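Local coordinates for replication initiation and membrane attachment protein (PDB 5WTN) that probably acts in the primosome during initiation and restart of bacterial DNA replication, as a tetramer that forms a complex with a primosomal re-initiation protein, at residues G88-Y93 with F105-P111. Residues are numbered along the deposited sequence.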
# COMPACT_ATOMS: atom_id res chain seq x y z
N GLY A 88 -6.09 6.36 -21.79
CA GLY A 88 -7.07 6.53 -20.76
C GLY A 88 -6.52 6.92 -19.40
O GLY A 88 -7.27 7.35 -18.52
N LEU A 89 -5.20 6.77 -19.25
CA LEU A 89 -4.49 7.06 -17.99
C LEU A 89 -4.45 8.53 -17.52
O LEU A 89 -4.18 8.80 -16.35
CB LEU A 89 -3.10 6.45 -18.04
CG LEU A 89 -3.11 4.91 -17.94
CD1 LEU A 89 -1.73 4.30 -18.10
CD2 LEU A 89 -3.76 4.43 -16.63
N LEU A 90 -4.68 9.49 -18.42
CA LEU A 90 -4.61 10.88 -18.02
C LEU A 90 -5.57 11.77 -18.78
O LEU A 90 -5.61 11.74 -20.00
CB LEU A 90 -3.17 11.41 -18.16
CG LEU A 90 -2.96 12.93 -17.94
CD1 LEU A 90 -2.86 13.32 -16.48
CD2 LEU A 90 -1.77 13.45 -18.73
N ASP A 91 -6.31 12.61 -18.06
CA ASP A 91 -7.12 13.64 -18.71
C ASP A 91 -6.43 14.98 -18.55
O ASP A 91 -5.96 15.32 -17.47
CB ASP A 91 -8.54 13.71 -18.15
CG ASP A 91 -9.45 12.60 -18.68
OD1 ASP A 91 -9.18 12.08 -19.79
OD2 ASP A 91 -10.45 12.25 -17.99
N THR A 92 -6.39 15.73 -19.64
CA THR A 92 -5.70 17.01 -19.64
C THR A 92 -6.66 18.14 -19.94
O THR A 92 -7.40 18.10 -20.92
CB THR A 92 -4.52 17.03 -20.65
OG1 THR A 92 -3.57 16.01 -20.28
CG2 THR A 92 -3.82 18.39 -20.65
N TYR A 93 -6.65 19.15 -19.08
CA TYR A 93 -7.47 20.33 -19.28
C TYR A 93 -6.57 21.55 -19.40
O TYR A 93 -5.48 21.59 -18.83
CB TYR A 93 -8.42 20.53 -18.10
CG TYR A 93 -9.45 19.43 -17.90
CD1 TYR A 93 -10.72 19.55 -18.42
CD2 TYR A 93 -9.15 18.28 -17.17
CE1 TYR A 93 -11.66 18.55 -18.23
CE2 TYR A 93 -10.08 17.29 -16.97
CZ TYR A 93 -11.34 17.43 -17.50
OH TYR A 93 -12.28 16.44 -17.30
N PHE A 105 -2.16 24.17 -17.26
CA PHE A 105 -2.70 22.83 -17.47
C PHE A 105 -3.23 22.18 -16.20
O PHE A 105 -2.67 22.36 -15.12
CB PHE A 105 -1.63 21.91 -18.04
CG PHE A 105 -1.23 22.27 -19.42
CD1 PHE A 105 -1.96 21.82 -20.50
CD2 PHE A 105 -0.13 23.08 -19.65
CE1 PHE A 105 -1.59 22.15 -21.79
CE2 PHE A 105 0.24 23.43 -20.94
CZ PHE A 105 -0.50 22.96 -22.01
N LEU A 106 -4.31 21.42 -16.33
CA LEU A 106 -4.78 20.56 -15.26
C LEU A 106 -4.51 19.12 -15.68
O LEU A 106 -5.05 18.65 -16.67
CB LEU A 106 -6.27 20.78 -15.03
CG LEU A 106 -6.79 20.67 -13.60
CD1 LEU A 106 -8.22 21.18 -13.51
CD2 LEU A 106 -6.69 19.23 -13.11
N TYR A 107 -3.65 18.43 -14.94
CA TYR A 107 -3.38 17.03 -15.23
C TYR A 107 -4.18 16.18 -14.28
O TYR A 107 -3.86 16.10 -13.09
CB TYR A 107 -1.90 16.75 -15.03
CG TYR A 107 -1.05 17.35 -16.11
CD1 TYR A 107 -1.48 17.37 -17.43
CD2 TYR A 107 0.17 17.93 -15.82
CE1 TYR A 107 -0.71 17.93 -18.43
CE2 TYR A 107 0.95 18.50 -16.82
CZ TYR A 107 0.50 18.50 -18.13
OH TYR A 107 1.27 19.07 -19.13
N GLU A 108 -5.21 15.54 -14.80
CA GLU A 108 -6.13 14.76 -13.97
C GLU A 108 -5.80 13.27 -14.09
O GLU A 108 -6.03 12.64 -15.12
CB GLU A 108 -7.58 15.10 -14.34
CG GLU A 108 -8.66 14.09 -13.96
CD GLU A 108 -9.04 14.14 -12.49
OE1 GLU A 108 -8.51 15.01 -11.75
OE2 GLU A 108 -9.87 13.30 -12.06
N LEU A 109 -5.22 12.72 -13.04
CA LEU A 109 -4.78 11.33 -13.10
C LEU A 109 -5.92 10.34 -13.01
O LEU A 109 -6.82 10.46 -12.18
CB LEU A 109 -3.80 11.05 -11.98
CG LEU A 109 -2.35 11.37 -12.26
CD1 LEU A 109 -1.57 11.00 -11.05
CD2 LEU A 109 -1.87 10.54 -13.44
N ARG A 110 -5.87 9.32 -13.85
CA ARG A 110 -6.88 8.27 -13.80
C ARG A 110 -6.22 6.95 -13.43
O ARG A 110 -5.11 6.65 -13.84
CB ARG A 110 -7.57 8.20 -15.15
CG ARG A 110 -8.18 9.54 -15.57
CD ARG A 110 -9.14 9.34 -16.73
NE ARG A 110 -10.04 8.22 -16.45
CZ ARG A 110 -11.32 8.34 -16.10
NH1 ARG A 110 -11.90 9.54 -16.02
NH2 ARG A 110 -12.02 7.24 -15.85
N PRO A 111 -6.92 6.15 -12.62
CA PRO A 111 -6.40 4.81 -12.24
C PRO A 111 -6.51 3.84 -13.40
O PRO A 111 -7.37 4.02 -14.28
CB PRO A 111 -7.33 4.40 -11.11
CG PRO A 111 -7.87 5.73 -10.59
CD PRO A 111 -8.06 6.56 -11.80
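On the helix-facing side of this antiparallel hairpin, consistent with the wing of a winged-helix domain as in DnaD relatives, L90 forms the apolar centre: its CD1 lies 3.8 Å from CB of Y107 and 4.2 Å from CD2 of L109. L84 of helix 74-86 closes over L90, while Y46, L49 and W50 of helix 40-55 pack on L109. L89, in the turn after helix 74-86, also rests on Y46 and L84. T92 and Y107 extend this face, but their hydroxyls bond away from the strand pair, to E85 and H63 respectively. Between the faces runs the backbone ladder. D91 and E108 exchange two hydrogen bonds (D91 N to E108 O 3.0 Å, E108 N to D91 O 2.8 Å), and Y93 and L106 do the same; R110 N to L89 O, 3.1 Å, carries the pairing just past the strand ends. On the other face, Y93 CB meets L106 CB at 3.8 Å, and the tyrosine ring turns its edge to E108 CB. E108 sends its carboxylate to R19. Outermost, R110 NH1 and D91 OD2 form a long salt bridge of 3.7 Å; the guanidinium also has weak contacts with D195 and E196 of a second subunit. A largely apolar face against helices and a backbone edge at Y93 that pairs with a strand of that subunit are consistent with a role in joining two subunits of the tetramer.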